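Local coordinates for protein Exo-1,3/1,4-beta-glucanase (Pseudoalteromonas sp., PDB 3RRX) that probably hydrolyses beta-1,3- and beta-1,4-linked glucans from the chain end, as a family 3 glycoside hydrolase, at residues A[121-126]-A[428-433]; A[528-533]-A[551-556]. The protein carries 1 engineered substitution. All coordinates share one frame; numbering follows the deposited sequence.

Interaction 1 (A[121-126]-A[428-433]); sequences ATLFPH and MQAGGW
His126 points the edge of its imidazole at the turn that follows helix 426-430, and the ring meets this turn through its NE2, CD2 and CE1 corner. NE2 donates a hydrogen bond to Gly432 O at 3.0 Å; the acceptor lies close to the ring plane, while the N-H...O angle is a bent 143°. On the same edge CD2 comes within 3.3 Å of Ala430 O, and CE1 is 4.4 Å from Trp433 CB. A chi1 of -86° keeps CG beside the backbone N of His126 and turns the imidazole toward these carbonyls. Gly431, with positive phi, ends the helical path between them. Leu123 approaches separately: its CD1 methyl meets Ala430 CB end to end at 4.1 Å, a small apolar touch beside the polar one. Beyond the two segments, the ring of His113 stacks on His126, and the Trp433 indole is anchored by NE1 to Glu176. The contact joins the loop before helix 127-133 of the N-terminal TIM-barrel-type domain to the family 3 C-terminal domain. The donor role of NE2 is consistent with a proton there, and the Gly432 carbonyl takes a donor from each domain, His126 NE2 and the Ser434 hydroxyl, which is shared with Gly431 O.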
# COMPACT_ATOMS: atom_id res chain seq x y z
N ALA A 121 -14.12 -3.92 -2.48
CA ALA A 121 -13.49 -2.60 -2.38
C ALA A 121 -12.91 -2.14 -3.72
O ALA A 121 -12.48 -2.95 -4.53
CB ALA A 121 -12.39 -2.61 -1.32
N THR A 122 -12.92 -0.83 -3.95
CA THR A 122 -12.19 -0.27 -5.08
C THR A 122 -10.70 -0.53 -4.91
O THR A 122 -10.15 -0.29 -3.84
CB THR A 122 -12.40 1.25 -5.17
OG1 THR A 122 -13.80 1.54 -5.32
CG2 THR A 122 -11.63 1.82 -6.35
N LEU A 123 -10.03 -1.04 -5.95
CA LEU A 123 -8.59 -1.22 -5.87
C LEU A 123 -7.87 -0.17 -6.72
O LEU A 123 -7.97 -0.18 -7.95
CB LEU A 123 -8.18 -2.64 -6.29
CG LEU A 123 -8.83 -3.79 -5.49
CD1 LEU A 123 -8.50 -5.16 -6.09
CD2 LEU A 123 -8.42 -3.73 -3.99
N PHE A 124 -7.17 0.75 -6.06
CA PHE A 124 -6.41 1.77 -6.77
C PHE A 124 -5.10 1.17 -7.27
O PHE A 124 -4.68 0.11 -6.81
CB PHE A 124 -6.17 2.98 -5.86
CG PHE A 124 -7.45 3.64 -5.41
CD1 PHE A 124 -8.06 4.59 -6.21
CD2 PHE A 124 -8.05 3.29 -4.22
CE1 PHE A 124 -9.25 5.19 -5.83
CE2 PHE A 124 -9.24 3.89 -3.82
CZ PHE A 124 -9.85 4.83 -4.63
N PRO A 125 -4.45 1.84 -8.23
CA PRO A 125 -3.11 1.39 -8.63
C PRO A 125 -2.21 1.32 -7.40
O PRO A 125 -2.36 2.14 -6.49
CB PRO A 125 -2.63 2.51 -9.55
CG PRO A 125 -3.88 3.09 -10.12
CD PRO A 125 -4.90 3.02 -9.00
N HIS A 126 -1.31 0.35 -7.36
CA HIS A 126 -0.32 0.31 -6.30
C HIS A 126 0.56 1.54 -6.41
O HIS A 126 0.59 2.20 -7.45
CB HIS A 126 0.51 -0.97 -6.35
CG HIS A 126 -0.11 -2.12 -5.61
ND1 HIS A 126 -0.37 -2.08 -4.26
CD2 HIS A 126 -0.54 -3.33 -6.04
CE1 HIS A 126 -0.90 -3.22 -3.88
NE2 HIS A 126 -1.04 -4.00 -4.94
N MET A 428 -3.74 -10.43 -12.03
CA MET A 428 -2.43 -9.95 -12.46
C MET A 428 -2.35 -8.43 -12.51
O MET A 428 -1.32 -7.85 -12.19
CB MET A 428 -2.08 -10.52 -13.85
CG MET A 428 -1.62 -11.97 -13.82
SD MET A 428 -1.11 -12.51 -15.46
CE MET A 428 0.38 -11.55 -15.69
N GLN A 429 -3.43 -7.78 -12.94
CA GLN A 429 -3.44 -6.32 -12.97
C GLN A 429 -3.54 -5.72 -11.56
O GLN A 429 -3.09 -4.59 -11.33
CB GLN A 429 -4.55 -5.77 -13.90
CG GLN A 429 -5.91 -5.65 -13.27
CD GLN A 429 -7.02 -5.46 -14.31
OE1 GLN A 429 -7.01 -6.08 -15.38
NE2 GLN A 429 -7.97 -4.59 -13.99
N ALA A 430 -4.10 -6.47 -10.62
CA ALA A 430 -4.24 -5.97 -9.24
C ALA A 430 -3.00 -6.22 -8.38
O ALA A 430 -2.65 -5.41 -7.51
CB ALA A 430 -5.48 -6.56 -8.56
N GLY A 431 -2.34 -7.36 -8.61
CA GLY A 431 -1.16 -7.72 -7.83
C GLY A 431 -1.50 -8.13 -6.41
O GLY A 431 -2.67 -8.39 -6.10
N GLY A 432 -0.50 -8.19 -5.55
CA GLY A 432 -0.67 -8.65 -4.18
C GLY A 432 -1.51 -7.72 -3.32
O GLY A 432 -1.81 -6.60 -3.73
N TRP A 433 -1.87 -8.17 -2.12
CA TRP A 433 -2.70 -7.38 -1.21
C TRP A 433 -4.00 -6.96 -1.86
O TRP A 433 -4.38 -5.79 -1.79
CB TRP A 433 -1.96 -6.12 -0.73
CG TRP A 433 -0.62 -6.34 -0.08
CD1 TRP A 433 0.61 -6.10 -0.63
CD2 TRP A 433 -0.38 -6.84 1.24
NE1 TRP A 433 1.60 -6.41 0.28
CE2 TRP A 433 1.02 -6.88 1.43
CE3 TRP A 433 -1.21 -7.26 2.28
CZ2 TRP A 433 1.60 -7.32 2.61
CZ3 TRP A 433 -0.63 -7.70 3.46
CH2 TRP A 433 0.76 -7.72 3.62

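Interaction 2 (A[528-533]-A[551-556]); sequences VFLSGR and WLPGSE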
# COMPACT_ATOMS: atom_id res chain seq x y z
N VAL A 528 1.68 -4.33 -23.28
CA VAL A 528 1.30 -3.73 -22.00
C VAL A 528 1.89 -4.58 -20.89
O VAL A 528 1.52 -5.75 -20.72
CB VAL A 528 -0.23 -3.65 -21.83
CG1 VAL A 528 -0.59 -3.05 -20.45
CG2 VAL A 528 -0.86 -2.81 -22.95
N PHE A 529 2.81 -4.00 -20.12
CA PHE A 529 3.62 -4.73 -19.16
C PHE A 529 3.13 -4.47 -17.73
O PHE A 529 3.18 -3.34 -17.24
CB PHE A 529 5.08 -4.29 -19.33
CG PHE A 529 6.07 -5.08 -18.53
CD1 PHE A 529 6.26 -6.44 -18.78
CD2 PHE A 529 6.83 -4.47 -17.55
CE1 PHE A 529 7.19 -7.17 -18.06
CE2 PHE A 529 7.77 -5.19 -16.82
CZ PHE A 529 7.95 -6.55 -17.07
N LEU A 530 2.64 -5.52 -17.08
CA LEU A 530 2.20 -5.45 -15.68
C LEU A 530 3.32 -5.89 -14.76
O LEU A 530 3.83 -7.01 -14.89
CB LEU A 530 0.98 -6.35 -15.47
CG LEU A 530 -0.22 -6.06 -16.36
CD1 LEU A 530 -1.32 -7.14 -16.20
CD2 LEU A 530 -0.77 -4.68 -16.05
N SER A 531 3.71 -5.03 -13.82
CA SER A 531 4.81 -5.36 -12.93
C SER A 531 4.82 -4.45 -11.71
O SER A 531 4.25 -3.36 -11.73
CB SER A 531 6.16 -5.24 -13.66
OG SER A 531 6.48 -3.87 -13.86
N GLY A 532 5.50 -4.90 -10.66
CA GLY A 532 5.63 -4.09 -9.47
C GLY A 532 6.92 -3.29 -9.43
O GLY A 532 7.26 -2.71 -8.40
N ARG A 533 7.63 -3.26 -10.56
CA ARG A 533 8.97 -2.67 -10.58
C ARG A 533 9.52 -2.72 -12.00
O ARG A 533 9.07 -3.53 -12.82
CB ARG A 533 9.89 -3.49 -9.68
CG ARG A 533 9.81 -4.99 -10.00
CD ARG A 533 10.63 -5.89 -9.05
NE ARG A 533 10.06 -7.24 -9.03
CZ ARG A 533 10.24 -8.11 -8.04
NH1 ARG A 533 10.98 -7.80 -6.98
NH2 ARG A 533 9.65 -9.30 -8.10
N TRP A 551 2.43 -1.00 -14.65
CA TRP A 551 2.58 -1.25 -13.21
C TRP A 551 1.49 -2.23 -12.74
O TRP A 551 1.26 -3.24 -13.40
CB TRP A 551 2.57 0.07 -12.42
CG TRP A 551 3.46 1.12 -13.08
CD1 TRP A 551 3.05 2.28 -13.69
CD2 TRP A 551 4.89 1.08 -13.22
NE1 TRP A 551 4.15 2.97 -14.17
CE2 TRP A 551 5.29 2.25 -13.90
CE3 TRP A 551 5.88 0.17 -12.83
CZ2 TRP A 551 6.62 2.53 -14.22
CZ3 TRP A 551 7.22 0.45 -13.14
CH2 TRP A 551 7.58 1.62 -13.82
N LEU A 552 0.85 -1.95 -11.61
CA LEU A 552 -0.23 -2.80 -11.12
C LEU A 552 -1.48 -1.95 -10.95
O LEU A 552 -1.79 -1.50 -9.85
CB LEU A 552 0.15 -3.45 -9.78
CG LEU A 552 1.39 -4.35 -9.85
CD1 LEU A 552 1.92 -4.72 -8.47
CD2 LEU A 552 1.13 -5.60 -10.72
N PRO A 553 -2.20 -1.70 -12.06
CA PRO A 553 -3.24 -0.67 -12.12
C PRO A 553 -4.46 -0.85 -11.21
O PRO A 553 -5.16 0.14 -10.97
CB PRO A 553 -3.66 -0.67 -13.59
CG PRO A 553 -3.17 -1.95 -14.16
CD PRO A 553 -1.95 -2.31 -13.39
N GLY A 554 -4.72 -2.05 -10.70
CA GLY A 554 -5.86 -2.23 -9.80
C GLY A 554 -7.13 -2.64 -10.53
O GLY A 554 -7.07 -3.30 -11.56
N SER A 555 -8.30 -2.25 -10.00
CA SER A 555 -9.57 -2.78 -10.53
C SER A 555 -10.03 -2.16 -11.86
O SER A 555 -10.81 -2.77 -12.60
CB SER A 555 -10.70 -2.65 -9.49
OG SER A 555 -10.83 -1.32 -9.03
N GLU A 556 -9.56 -0.94 -12.15
CA GLU A 556 -10.12 -0.17 -13.26
C GLU A 556 -9.31 -0.28 -14.56
O GLU A 556 -8.72 0.69 -15.03
CB GLU A 556 -10.28 1.31 -12.86
CG GLU A 556 -11.17 1.51 -11.64
CD GLU A 556 -12.40 0.61 -11.68
OE1 GLU A 556 -13.13 0.67 -12.69
OE2 GLU A 556 -12.62 -0.15 -10.71
O HOH W 1 5.04 -2.14 -15.54
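Trp551 and Ser531 meet where two neighbouring parallel strands, 525-530 and 546-551, run out at the end of the mixed sheet in the alpha/beta domain known as the family 3 C-terminal domain. Trp551 buries more surface here than any other residue of the two segments. Its indole sets an edge against the backbone beyond the strand, CZ3 lying 4.1 Å from Arg533 C, and the side chain also packs on Ile128 and Ala132 of helix 127-133. Chi1 of -45° holds CG beside the backbone N, which swings CE3 toward Ser531. The main chains are pinned by Ser531 N donating to Trp551 O at 3.1 Å, with the N-H lying well above the carbonyl plane. In return Trp551 CA makes a CA-H...O contact of 3.1 Å with Ser531 O. Leu530 lies against the chain just after the strand: its CD2 reaches Pro553 CD at 3.8 Å, the two side chains crossing at about a right angle. Leu552 comes over the Ser531 carbonyl with its branch point, CG to O being 3.6 Å. A water over one indole face donates to Phe529 O and Ser531 OG and accepts from Trp551 N; Ser531 OG in turn donates to Arg533 O at 2.8 Å.

Going along the chain from the N terminus, interaction 1 closes a very long loop: about 300 residues separate 121-126 from 428-433, including much of the barrel domain. Interaction 2 opens only after it has closed and spans a far shorter excursion, the 17 residues between 528-533 and 551-556, with helix 538-542 and most of strand 546-551 inside. The two are therefore in series, neither nested nor crossing, yet their centres lie 8 Å apart. Segment 551-556 joins them: Gln429 NE2 probably bonds Gly554 O, and Leu123 O probably receives Ser555 N. The loop of the first domain is thus tied both to helix 426-430 and to the loop that follows strand 546-551.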